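Side-chain contacts in ethylbenzene dehydrogenase alpha-subunit (Aromatoleum aromaticum, PDB 2IVF), which belongs to the molybdopterin oxidoreductase family and holds a molybdenum atom, two pterin guanine dinucleotides and an iron/sulfur cluster: residues A[282-287]-A[917-922]; A[874-879]-A[884-889]; A[843-848]-A[930-935]. All blocks are in the same frame, centred on the assembly; numbering follows the deposited sequence.

From the N terminus, the chain first passes 282-287, a loop behind strand 277-281 of the parallel sheet, whose partner 917-922 comes some 630 residues later; contact 1 thus closes a very long loop. Before it closes, strand 843-846 opens contact 3, which ends at 930-935, beyond 917-922, so the two loops cross. Contact 2 is local, joining 874-879 to 884-889 around one short helix, and lies within both larger loops. Contact 1 ties the parallel sheet to the dinucleotide-binding domain, contact 3 joins two parts of that domain, and both touch MGD. Contact 2 packs against the same sheet as contact 3, where Leu884 and Met876 touch Phe843.

Contact 1 of 3, residues A[282-287]-A[917-922]; sequences APDFNP and IVYFWD. With MGD (2-amino-5,6-dimercapto-7-methyl-3,7,8a,9-tetrahydro-8-oxa-1,3,9,10-tetraaza-anthracen-4-one guanosine dinucleotide), chain M.
Asp284 leans over the end of Ile917 and grips the ribose of MGD. Its CB lies 3.9 Å from CD1 of Ile917, and its carboxylate carbon CG also packs on that methyl. With CG between the backbone N and the carbonyl carbon (chi1 53°), OD1 turns to the ligand. It accepts from O2' of MGD at 2.7 Å and also from Gln915. OD2 rests 3.5 Å from Ile917 CD1. It also accepts from a water, which is hydrogen-bonded as well to Tyr919 OH and to O3' of MGD and so bridges the two segments and the ligand. Asn286 ND2 donates to the same O3' (3.0 Å, 143°). A carboxylate and an amide of one loop thus hold both ribose hydroxyls, forming part of the MGD pocket. Pro287 meets Tyr919 from the opposite direction, its CG and CD each 3.6 Å from the phenol oxygen, while Ile917 CG2 lies over one face of the tyrosine ring, toward its rim. The site joins the loop after strand 277-281 of the parallel sheet to the end of strand 915-917; helix 257-260 packs on Pro287, and strands 843-846 and 873-877 flank Ile917.

Contact 2 of 3, residues A[874-879]-A[884-889]; sequences VHMNSK and LGIKDG
Met876 reaches across to Leu884 and Ile886 with the last two atoms of its side chain. Its CE methyl meets CD1 of Leu884 at 4.0 Å, the two side chains crossing at about a right angle, and its SD lies 4.3 Å from CD1 of Ile886. The chain leaves the strand with CG anti to the carbonyl carbon, runs extended through chi2, and then bends at chi3 (66°), which turns the methyl to the leucine while the sulfur stays beside the isoleucine. Leu884 starts off to one side of the strand, but its CD1 branch comes back to the methionine; Ile886 points toward segment 874-879 and reaches the sulfur with its delta methyl. The two partners stand on either side of Gly885, where the chain leaves helix 878-883 in a Schellman motif with positive phi, and the turn presents both side chains to the same methionine. At the helix start, Asn877 is the N-cap: its OD1 accepts a weak bond from Lys879 N at 2.9 Å and another from Asp880 N, while its ND2 donates to Val911 O. The helix is therefore closed at both ends within this short strand-helix-loop unit, which belongs to the dinucleotide-binding domain, consistent with the double-psi beta-barrel family. Ile973 of strand 969-975 touches all three apolar side chains, and Val905 of strand 900-908 packs on Met876 and Ile886. Farther along, Asp888 forms a salt bridge with Arg869. Between the segments the contact is wholly apolar: the thioether end of Met876 meets both partners in van der Waals contact, so the loop that follows helix 878-883 is held against strand 873-877 by packing that is not directional.

Contact 3 of 3, residues A[843-848]-A[930-935]; sequences FKITGG and KPYDIL. With MGD (2-amino-5,6-dimercapto-7-methyl-3,7,8a,9-tetrahydro-8-oxa-1,3,9,10-tetraaza-anthracen-4-one guanosine dinucleotide), chain M.
Ile845 and Tyr932 make the apolar part of the contact. CD1 of Ile845 lies 3.5 Å from Tyr932 CD2, and its CG1 is 3.8 Å from CE2, so the outer arm of the isoleucine meets the CD2-CE2 bond of the ring obliquely. That arm extends away from the backbone N (chi1 -169°), which carries the methyl across to the ring. The phenol oxygen lies by Gly847, with Tyr932 OH 3.8 Å from Gly847 CA. Among polar interactions, the main partner of the hydroxyl is N16 of the second pterin, MD1, to which it is hydrogen-bonded and to which Asp933 adds a weak bond. A water links the segments as well: it accepts from Gly848 N at 3.0 Å and, in a long bond, from Tyr932 OH at 3.3 Å. Contacts to MGD come from the other segment: Gly848 CA approaches its phosphate oxygen O1B at 3.3 Å, and Thr846 CG2 sits 3.8 Å from N7 of the guanine, while Thr846 OG1 is held by Gln915. An apolar flank and a polar tip on one tyrosine thus let segment 930-935 pack on strand 843-846 and still face MD1, linking the surroundings of both cofactors.

Contact 1 of 3, residues A[282-287]-A[917-922]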
loop_
_atom_site.group_PDB
_atom_site.type_symbol
_atom_site.label_atom_id
_atom_site.label_comp_id
_atom_site.label_asym_id
_atom_site.label_seq_id
_atom_site.Cartn_x
_atom_site.Cartn_y
_atom_site.Cartn_z
ATOM N N ALA A 282 14.050 8.069 -11.188
ATOM C CA ALA A 282 12.786 7.539 -11.653
ATOM C C ALA A 282 12.413 8.311 -12.913
ATOM O O ALA A 282 12.657 9.529 -12.993
ATOM C CB ALA A 282 11.679 7.703 -10.595
ATOM N N PRO A 283 11.727 7.657 -13.828
ATOM C CA PRO A 283 11.276 8.400 -15.002
ATOM C C PRO A 283 10.229 9.433 -14.626
ATOM O O PRO A 283 10.302 10.569 -15.104
ATOM C CB PRO A 283 10.742 7.326 -15.943
ATOM C CG PRO A 283 10.729 6.093 -15.192
ATOM C CD PRO A 283 11.416 6.234 -13.891
ATOM N N ASP A 284 9.324 9.054 -13.739
ATOM C CA ASP A 284 8.306 9.941 -13.201
ATOM C C ASP A 284 8.790 10.548 -11.903
ATOM O O ASP A 284 9.621 9.979 -11.181
ATOM C CB ASP A 284 6.970 9.226 -12.997
ATOM C CG ASP A 284 7.088 7.937 -12.158
ATOM O OD1 ASP A 284 7.878 7.072 -12.531
ATOM O OD2 ASP A 284 6.344 7.795 -11.182
ATOM N N PHE A 285 8.268 11.715 -11.592
ATOM C CA PHE A 285 8.491 12.319 -10.265
ATOM C C PHE A 285 7.637 11.504 -9.325
ATOM O O PHE A 285 6.518 11.872 -9.034
ATOM C CB PHE A 285 8.054 13.790 -10.300
ATOM C CG PHE A 285 8.418 14.600 -9.081
ATOM C CD1 PHE A 285 9.748 14.800 -8.722
ATOM C CD2 PHE A 285 7.434 15.214 -8.342
ATOM C CE1 PHE A 285 10.071 15.589 -7.618
ATOM C CE2 PHE A 285 7.765 16.013 -7.247
ATOM C CZ PHE A 285 9.065 16.203 -6.902
ATOM N N ASN A 286 8.178 10.374 -8.851
ATOM C CA ASN A 286 7.368 9.293 -8.303
ATOM C C ASN A 286 6.948 9.541 -6.839
ATOM O O ASN A 286 7.314 10.574 -6.246
ATOM C CB ASN A 286 8.077 7.934 -8.583
ATOM C CG ASN A 286 9.040 7.500 -7.493
ATOM O OD1 ASN A 286 9.310 8.229 -6.551
ATOM N ND2 ASN A 286 9.598 6.282 -7.646
ATOM N N PRO A 287 6.077 8.700 -6.315
ATOM C CA PRO A 287 5.514 8.917 -4.972
ATOM C C PRO A 287 6.500 9.003 -3.817
ATOM O O PRO A 287 6.098 9.417 -2.738
ATOM C CB PRO A 287 4.533 7.748 -4.799
ATOM C CG PRO A 287 4.109 7.451 -6.196
ATOM C CD PRO A 287 5.419 7.574 -6.988
ATOM N N ILE A 917 1.835 4.763 -16.581
ATOM C CA ILE A 917 2.072 3.926 -15.431
ATOM C C ILE A 917 0.813 3.205 -15.011
ATOM O O ILE A 917 -0.242 3.839 -14.845
ATOM C CB ILE A 917 2.466 4.795 -14.232
ATOM C CG1 ILE A 917 3.650 5.714 -14.595
ATOM C CG2 ILE A 917 2.782 3.921 -12.995
ATOM C CD1 ILE A 917 3.973 6.742 -13.483
ATOM N N VAL A 918 0.925 1.897 -14.793
ATOM C CA VAL A 918 -0.128 1.139 -14.133
ATOM C C VAL A 918 0.500 0.311 -13.026
ATOM O O VAL A 918 1.308 -0.567 -13.287
ATOM C CB VAL A 918 -0.871 0.188 -15.126
ATOM C CG1 VAL A 918 -1.999 -0.567 -14.413
ATOM C CG2 VAL A 918 -1.387 0.945 -16.367
ATOM N N TYR A 919 0.190 0.678 -11.791
ATOM C CA TYR A 919 0.557 -0.099 -10.607
ATOM C C TYR A 919 -0.413 -1.236 -10.628
ATOM O O TYR A 919 -1.565 -1.013 -10.968
ATOM C CB TYR A 919 0.297 0.731 -9.354
ATOM C CG TYR A 919 1.135 1.977 -9.303
ATOM C CD1 TYR A 919 2.469 1.907 -8.973
ATOM C CD2 TYR A 919 0.576 3.233 -9.550
ATOM C CE1 TYR A 919 3.236 3.052 -8.904
ATOM C CE2 TYR A 919 1.347 4.359 -9.519
ATOM C CZ TYR A 919 2.654 4.271 -9.156
ATOM O OH TYR A 919 3.448 5.370 -9.120
ATOM N N PHE A 920 0.029 -2.468 -10.382
ATOM C CA PHE A 920 -0.803 -3.573 -10.853
ATOM C C PHE A 920 -2.106 -3.754 -10.132
ATOM O O PHE A 920 -2.284 -3.298 -8.992
ATOM C CB PHE A 920 -0.028 -4.887 -10.970
ATOM C CG PHE A 920 0.468 -5.455 -9.683
ATOM C CD1 PHE A 920 -0.410 -6.016 -8.788
ATOM C CD2 PHE A 920 1.819 -5.501 -9.407
ATOM C CE1 PHE A 920 0.040 -6.584 -7.632
ATOM C CE2 PHE A 920 2.287 -6.081 -8.226
ATOM C CZ PHE A 920 1.416 -6.640 -7.372
ATOM N N TRP A 921 -3.029 -4.431 -10.815
ATOM C CA TRP A 921 -4.370 -4.694 -10.323
ATOM C C TRP A 921 -4.690 -6.153 -10.614
ATOM O O TRP A 921 -4.057 -6.777 -11.501
ATOM C CB TRP A 921 -5.379 -3.801 -11.065
ATOM C CG TRP A 921 -5.083 -2.340 -10.845
ATOM C CD1 TRP A 921 -4.400 -1.514 -11.680
ATOM C CD2 TRP A 921 -5.400 -1.571 -9.685
ATOM N NE1 TRP A 921 -4.317 -0.233 -11.142
ATOM C CE2 TRP A 921 -4.933 -0.245 -9.916
ATOM C CE3 TRP A 921 -6.110 -1.841 -8.521
ATOM C CZ2 TRP A 921 -5.072 0.771 -8.980
ATOM C CZ3 TRP A 921 -6.247 -0.844 -7.603
ATOM C CH2 TRP A 921 -5.732 0.443 -7.821
ATOM N N ASP A 922 -5.660 -6.714 -9.896
ATOM C CA ASP A 922 -6.049 -8.079 -10.199
ATOM C C ASP A 922 -6.836 -8.060 -11.473
ATOM O O ASP A 922 -7.525 -7.091 -11.756
ATOM C CB ASP A 922 -6.856 -8.674 -9.048
ATOM C CG ASP A 922 -6.792 -10.189 -8.992
ATOM O OD1 ASP A 922 -6.357 -10.861 -9.973
ATOM O OD2 ASP A 922 -7.269 -10.690 -7.939
HETATM P PB MGD M . 8.567 -1.068 -7.872
HETATM O O1B MGD M . 7.288 -0.883 -7.133
HETATM O O2B MGD M . 8.466 -1.847 -9.134
HETATM O O3B MGD M . 9.752 -1.703 -7.049
HETATM O O3A MGD M . 8.846 -2.561 -4.828
HETATM P PA MGD M . 10.058 -1.732 -5.453
HETATM O O1A MGD M . 10.000 -0.410 -4.822
HETATM O O2A MGD M . 11.290 -2.492 -5.346
HETATM O "O5'" MGD M . 9.199 0.367 -8.230
HETATM C "C5'" MGD M . 8.387 1.340 -8.903
HETATM C "C4'" MGD M . 9.261 2.480 -9.420
HETATM O "O4'" MGD M . 10.092 2.015 -10.474
HETATM C "C3'" MGD M . 8.271 3.385 -10.117
HETATM O "O3'" MGD M . 7.862 4.362 -9.167
HETATM C "C2'" MGD M . 9.106 3.988 -11.254
HETATM O "O2'" MGD M . 9.289 5.398 -11.027
HETATM C "C1'" MGD M . 10.437 3.223 -11.171
HETATM N N9 MGD M . 10.890 2.890 -12.543
HETATM C C8 MGD M . 10.224 2.236 -13.507
HETATM N N7 MGD M . 10.989 2.090 -14.595
HETATM C C5 MGD M . 12.183 2.660 -14.292
HETATM C C6 MGD M . 13.382 2.879 -14.958
HETATM O O6 MGD M . 13.613 2.555 -16.129
HETATM N N1 MGD M . 14.402 3.525 -14.253
HETATM C C2 MGD M . 14.292 3.993 -12.935
HETATM N N2 MGD M . 15.352 4.634 -12.333
HETATM N N3 MGD M . 13.135 3.750 -12.304
HETATM C C4 MGD M . 12.107 3.132 -12.963
HETATM C C10 MGD M . 8.584 -3.859 -5.218
HETATM C C11 MGD M . 8.387 -4.698 -3.979
HETATM O O11 MGD M . 7.363 -4.145 -3.258
HETATM C C12 MGD M . 8.160 -6.194 -4.245
HETATM S S12 MGD M . 8.943 -7.029 -5.579
HETATM C C13 MGD M . 7.328 -6.907 -3.419
HETATM S S13 MGD M . 7.096 -8.597 -3.704
HETATM C C14 MGD M . 6.609 -6.236 -2.299
HETATM N N15 MGD M . 5.222 -5.978 -2.780
HETATM C C16 MGD M . 4.465 -4.897 -2.290
HETATM C C17 MGD M . 3.141 -4.711 -2.595
HETATM O O17 MGD M . 2.530 -5.495 -3.359
HETATM N N18 MGD M . 2.489 -3.587 -2.048
HETATM C C19 MGD M . 3.108 -2.702 -1.220
HETATM N N19 MGD M . 2.390 -1.659 -0.758
HETATM N N20 MGD M . 4.411 -2.898 -0.975
HETATM C C21 MGD M . 5.071 -3.965 -1.454
HETATM N N22 MGD M . 6.421 -4.147 -1.169
HETATM C C23 MGD M . 7.308 -4.873 -2.030
HETATM O O HOH W 1 5.715 5.342 -10.562
#

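Contact 2 of 3, residues A[874-879]-A[884-889]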
loop_
_atom_site.group_PDB
_atom_site.type_symbol
_atom_site.label_atom_id
_atom_site.label_comp_id
_atom_site.label_asym_id
_atom_site.label_seq_id
_atom_site.Cartn_x
_atom_site.Cartn_y
_atom_site.Cartn_z
ATOM N N VAL A 874 -4.670 4.051 -15.074
ATOM C CA VAL A 874 -3.411 4.345 -15.718
ATOM C C VAL A 874 -3.051 5.817 -15.475
ATOM O O VAL A 874 -3.886 6.693 -15.661
ATOM C CB VAL A 874 -3.408 4.066 -17.227
ATOM C CG1 VAL A 874 -4.476 4.901 -17.936
ATOM C CG2 VAL A 874 -2.031 4.360 -17.780
ATOM N N HIS A 875 -1.830 6.084 -14.987
ATOM C CA HIS A 875 -1.397 7.467 -14.804
ATOM C C HIS A 875 -0.745 7.943 -16.094
ATOM O O HIS A 875 0.168 7.292 -16.618
ATOM C CB HIS A 875 -0.364 7.643 -13.700
ATOM C CG HIS A 875 -0.821 7.200 -12.336
ATOM N ND1 HIS A 875 -0.359 7.797 -11.180
ATOM C CD2 HIS A 875 -1.660 6.212 -11.944
ATOM C CE1 HIS A 875 -0.915 7.205 -10.131
ATOM N NE2 HIS A 875 -1.706 6.240 -10.567
ATOM N N MET A 876 -1.232 9.065 -16.597
ATOM C CA MET A 876 -0.701 9.657 -17.808
ATOM C C MET A 876 -0.276 11.069 -17.535
ATOM O O MET A 876 -0.904 11.774 -16.742
ATOM C CB MET A 876 -1.770 9.725 -18.895
ATOM C CG MET A 876 -2.283 8.418 -19.395
ATOM S SD MET A 876 -3.469 8.703 -20.720
ATOM C CE MET A 876 -2.358 9.400 -21.978
ATOM N N ASN A 877 0.767 11.518 -18.210
ATOM C CA ASN A 877 1.082 12.943 -18.208
ATOM C C ASN A 877 -0.087 13.761 -18.721
ATOM O O ASN A 877 -0.715 13.431 -19.736
ATOM C CB ASN A 877 2.297 13.209 -19.100
ATOM C CG ASN A 877 2.663 14.678 -19.140
ATOM O OD1 ASN A 877 2.129 15.452 -19.967
ATOM N ND2 ASN A 877 3.493 15.089 -18.199
ATOM N N SER A 878 -0.379 14.868 -18.034
ATOM C CA SER A 878 -1.567 15.666 -18.352
ATOM C C SER A 878 -1.611 16.131 -19.796
ATOM O O SER A 878 -2.659 16.112 -20.419
ATOM C CB SER A 878 -1.615 16.931 -17.458
ATOM O OG SER A 878 -1.483 16.579 -16.112
ATOM N N LYS A 879 -0.484 16.596 -20.314
ATOM C CA LYS A 879 -0.458 17.078 -21.670
ATOM C C LYS A 879 -0.612 15.949 -22.657
ATOM O O LYS A 879 -1.315 16.106 -23.635
ATOM C CB LYS A 879 0.805 17.864 -21.976
ATOM C CG LYS A 879 0.759 18.546 -23.331
ATOM C CD LYS A 879 2.036 19.351 -23.549
ATOM C CE LYS A 879 1.899 20.349 -24.671
ATOM N NZ LYS A 879 2.175 19.694 -25.970
ATOM N N LEU A 884 -4.496 13.585 -26.639
ATOM C CA LEU A 884 -5.299 12.462 -27.120
ATOM C C LEU A 884 -6.789 12.671 -26.867
ATOM O O LEU A 884 -7.596 11.775 -27.120
ATOM C CB LEU A 884 -4.842 11.188 -26.421
ATOM C CG LEU A 884 -3.486 10.693 -26.914
ATOM C CD1 LEU A 884 -2.917 9.709 -25.887
ATOM C CD2 LEU A 884 -3.589 10.112 -28.352
ATOM N N GLY A 885 -7.158 13.841 -26.338
ATOM C CA GLY A 885 -8.563 14.188 -26.129
ATOM C C GLY A 885 -9.103 13.486 -24.897
ATOM O O GLY A 885 -10.291 13.231 -24.791
ATOM N N ILE A 886 -8.215 13.176 -23.974
ATOM C CA ILE A 886 -8.538 12.363 -22.780
ATOM C C ILE A 886 -8.478 13.271 -21.561
ATOM O O ILE A 886 -7.545 14.065 -21.419
ATOM C CB ILE A 886 -7.505 11.217 -22.619
ATOM C CG1 ILE A 886 -7.653 10.179 -23.744
ATOM C CG2 ILE A 886 -7.601 10.517 -21.269
ATOM C CD1 ILE A 886 -6.550 9.129 -23.761
ATOM N N LYS A 887 -9.485 13.174 -20.695
ATOM C CA LYS A 887 -9.506 13.932 -19.453
ATOM C C LYS A 887 -9.341 12.977 -18.276
ATOM O O LYS A 887 -9.562 11.779 -18.387
ATOM C CB LYS A 887 -10.852 14.662 -19.312
ATOM C CG LYS A 887 -11.007 15.875 -20.171
ATOM C CD LYS A 887 -12.475 16.342 -20.228
ATOM C CE LYS A 887 -12.510 17.820 -20.692
ATOM N NZ LYS A 887 -13.733 18.191 -21.495
ATOM N N ASP A 888 -8.907 13.513 -17.154
ATOM C CA ASP A 888 -8.856 12.759 -15.910
ATOM C C ASP A 888 -10.219 12.076 -15.667
ATOM O O ASP A 888 -11.283 12.691 -15.802
ATOM C CB ASP A 888 -8.513 13.709 -14.773
ATOM C CG ASP A 888 -8.264 12.999 -13.456
ATOM O OD1 ASP A 888 -7.493 12.050 -13.401
ATOM O OD2 ASP A 888 -8.838 13.421 -12.445
ATOM N N GLY A 889 -10.193 10.798 -15.334
ATOM C CA GLY A 889 -11.435 10.036 -15.074
ATOM C C GLY A 889 -12.050 9.393 -16.308
ATOM O O GLY A 889 -12.936 8.565 -16.190
#

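Contact 3 of 3, residues A[843-848]-A[930-935]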
loop_
_atom_site.group_PDB
_atom_site.type_symbol
_atom_site.label_atom_id
_atom_site.label_comp_id
_atom_site.label_asym_id
_atom_site.label_seq_id
_atom_site.Cartn_x
_atom_site.Cartn_y
_atom_site.Cartn_z
ATOM N N PHE A 843 4.126 5.166 -26.245
ATOM C CA PHE A 843 4.319 5.266 -24.804
ATOM C C PHE A 843 5.167 4.093 -24.345
ATOM O O PHE A 843 5.130 3.017 -24.933
ATOM C CB PHE A 843 3.017 5.267 -24.003
ATOM C CG PHE A 843 2.173 6.478 -24.236
ATOM C CD1 PHE A 843 1.377 6.551 -25.361
ATOM C CD2 PHE A 843 2.207 7.573 -23.352
ATOM C CE1 PHE A 843 0.599 7.679 -25.605
ATOM C CE2 PHE A 843 1.428 8.700 -23.597
ATOM C CZ PHE A 843 0.622 8.745 -24.702
ATOM N N LYS A 844 5.948 4.337 -23.315
ATOM C CA LYS A 844 6.627 3.282 -22.563
ATOM C C LYS A 844 5.886 3.099 -21.260
ATOM O O LYS A 844 5.760 4.040 -20.468
ATOM C CB LYS A 844 8.084 3.632 -22.335
ATOM C CG LYS A 844 8.950 3.330 -23.520
ATOM C CD LYS A 844 10.398 3.373 -23.076
ATOM C CE LYS A 844 11.318 3.018 -24.185
ATOM N NZ LYS A 844 12.712 3.089 -23.699
ATOM N N ILE A 845 5.375 1.881 -21.036
ATOM C CA ILE A 845 4.560 1.629 -19.880
ATOM C C ILE A 845 5.437 1.101 -18.759
ATOM O O ILE A 845 6.210 0.155 -18.938
ATOM C CB ILE A 845 3.367 0.676 -20.222
ATOM C CG1 ILE A 845 2.357 0.637 -19.069
ATOM C CG2 ILE A 845 3.851 -0.755 -20.642
ATOM C CD1 ILE A 845 0.947 0.264 -19.593
ATOM N N THR A 846 5.284 1.709 -17.597
ATOM C CA THR A 846 5.941 1.249 -16.417
ATOM C C THR A 846 4.893 0.902 -15.354
ATOM O O THR A 846 3.684 1.180 -15.509
ATOM C CB THR A 846 6.964 2.283 -15.865
ATOM O OG1 THR A 846 6.295 3.465 -15.409
ATOM C CG2 THR A 846 8.048 2.645 -16.926
ATOM N N GLY A 847 5.354 0.280 -14.281
ATOM C CA GLY A 847 4.480 -0.101 -13.196
ATOM C C GLY A 847 5.063 0.106 -11.820
ATOM O O GLY A 847 5.971 0.903 -11.614
ATOM N N GLY A 848 4.543 -0.663 -10.876
ATOM C CA GLY A 848 5.059 -0.586 -9.510
ATOM C C GLY A 848 4.096 -1.362 -8.656
ATOM O O GLY A 848 2.947 -1.632 -9.047
ATOM N N LYS A 930 -9.267 -8.248 -18.791
ATOM C CA LYS A 930 -8.015 -8.115 -19.512
ATOM C C LYS A 930 -7.171 -7.082 -18.740
ATOM O O LYS A 930 -7.370 -5.882 -18.888
ATOM C CB LYS A 930 -8.299 -7.668 -20.904
ATOM C CG LYS A 930 -8.977 -8.785 -21.760
ATOM C CD LYS A 930 -9.646 -8.261 -22.980
ATOM C CE LYS A 930 -8.725 -7.648 -23.994
ATOM N NZ LYS A 930 -9.481 -7.368 -25.266
ATOM N N PRO A 931 -6.178 -7.553 -17.977
ATOM C CA PRO A 931 -5.405 -6.598 -17.221
ATOM C C PRO A 931 -4.368 -5.935 -18.095
ATOM O O PRO A 931 -4.095 -6.388 -19.190
ATOM C CB PRO A 931 -4.752 -7.467 -16.148
ATOM C CG PRO A 931 -4.457 -8.710 -16.921
ATOM C CD PRO A 931 -5.640 -8.920 -17.825
ATOM N N TYR A 932 -3.747 -4.861 -17.626
ATOM C CA TYR A 932 -2.695 -4.258 -18.429
ATOM C C TYR A 932 -1.603 -5.275 -18.754
ATOM O O TYR A 932 -0.973 -5.221 -19.820
ATOM C CB TYR A 932 -2.132 -3.026 -17.736
ATOM C CG TYR A 932 -0.801 -3.096 -17.074
ATOM C CD1 TYR A 932 -0.662 -3.495 -15.723
ATOM C CD2 TYR A 932 0.312 -2.592 -17.729
ATOM C CE1 TYR A 932 0.579 -3.464 -15.082
ATOM C CE2 TYR A 932 1.559 -2.556 -17.112
ATOM C CZ TYR A 932 1.698 -2.991 -15.790
ATOM O OH TYR A 932 2.943 -2.937 -15.231
ATOM N N ASP A 933 -1.428 -6.235 -17.863
ATOM C CA ASP A 933 -0.402 -7.281 -18.055
ATOM C C ASP A 933 -0.565 -8.095 -19.329
ATOM O O ASP A 933 0.419 -8.705 -19.805
ATOM C CB ASP A 933 -0.342 -8.195 -16.825
ATOM C CG ASP A 933 -0.336 -7.421 -15.564
ATOM O OD1 ASP A 933 -1.416 -6.943 -15.177
ATOM O OD2 ASP A 933 0.739 -7.270 -14.940
ATOM N N ILE A 934 -1.783 -8.121 -19.882
ATOM C CA ILE A 934 -2.055 -8.904 -21.060
ATOM C C ILE A 934 -1.107 -8.490 -22.183
ATOM O O ILE A 934 -0.753 -9.317 -23.030
ATOM C CB ILE A 934 -3.534 -8.802 -21.521
ATOM C CG1 ILE A 934 -3.894 -9.894 -22.527
ATOM C CG2 ILE A 934 -3.861 -7.417 -22.212
ATOM C CD1 ILE A 934 -5.367 -9.987 -22.770
ATOM N N LEU A 935 -0.683 -7.237 -22.201
ATOM C CA LEU A 935 0.129 -6.741 -23.346
ATOM C C LEU A 935 1.645 -6.687 -23.096
ATOM O O LEU A 935 2.387 -6.141 -23.914
ATOM C CB LEU A 935 -0.402 -5.391 -23.851
ATOM C CG LEU A 935 -0.767 -4.320 -22.824
ATOM C CD1 LEU A 935 0.526 -3.792 -22.236
ATOM C CD2 LEU A 935 -1.556 -3.251 -23.482
HETATM P PB MGD M . 8.567 -1.068 -7.872
HETATM O O1B MGD M . 7.288 -0.883 -7.133
HETATM O O2B MGD M . 8.466 -1.847 -9.134
HETATM O O3B MGD M . 9.752 -1.703 -7.049
HETATM O O3A MGD M . 8.846 -2.561 -4.828
HETATM P PA MGD M . 10.058 -1.732 -5.453
HETATM O O1A MGD M . 10.000 -0.410 -4.822
HETATM O O2A MGD M . 11.290 -2.492 -5.346
HETATM O "O5'" MGD M . 9.199 0.367 -8.230
HETATM C "C5'" MGD M . 8.387 1.340 -8.903
HETATM C "C4'" MGD M . 9.261 2.480 -9.420
HETATM O "O4'" MGD M . 10.092 2.015 -10.474
HETATM C "C3'" MGD M . 8.271 3.385 -10.117
HETATM O "O3'" MGD M . 7.862 4.362 -9.167
HETATM C "C2'" MGD M . 9.106 3.988 -11.254
HETATM O "O2'" MGD M . 9.289 5.398 -11.027
HETATM C "C1'" MGD M . 10.437 3.223 -11.171
HETATM N N9 MGD M . 10.890 2.890 -12.543
HETATM C C8 MGD M . 10.224 2.236 -13.507
HETATM N N7 MGD M . 10.989 2.090 -14.595
HETATM C C5 MGD M . 12.183 2.660 -14.292
HETATM C C6 MGD M . 13.382 2.879 -14.958
HETATM O O6 MGD M . 13.613 2.555 -16.129
HETATM N N1 MGD M . 14.402 3.525 -14.253
HETATM C C2 MGD M . 14.292 3.993 -12.935
HETATM N N2 MGD M . 15.352 4.634 -12.333
HETATM N N3 MGD M . 13.135 3.750 -12.304
HETATM C C4 MGD M . 12.107 3.132 -12.963
HETATM C C10 MGD M . 8.584 -3.859 -5.218
HETATM C C11 MGD M . 8.387 -4.698 -3.979
HETATM O O11 MGD M . 7.363 -4.145 -3.258
HETATM C C12 MGD M . 8.160 -6.194 -4.245
HETATM S S12 MGD M . 8.943 -7.029 -5.579
HETATM C C13 MGD M . 7.328 -6.907 -3.419
HETATM S S13 MGD M . 7.096 -8.597 -3.704
HETATM C C14 MGD M . 6.609 -6.236 -2.299
HETATM N N15 MGD M . 5.222 -5.978 -2.780
HETATM C C16 MGD M . 4.465 -4.897 -2.290
HETATM C C17 MGD M . 3.141 -4.711 -2.595
HETATM O O17 MGD M . 2.530 -5.495 -3.359
HETATM N N18 MGD M . 2.489 -3.587 -2.048
HETATM C C19 MGD M . 3.108 -2.702 -1.220
HETATM N N19 MGD M . 2.390 -1.659 -0.758
HETATM N N20 MGD M . 4.411 -2.898 -0.975
HETATM C C21 MGD M . 5.071 -3.965 -1.454
HETATM N N22 MGD M . 6.421 -4.147 -1.169
HETATM C C23 MGD M . 7.308 -4.873 -2.030
HETATM O O HOH W 2 2.623 -2.724 -12.000
#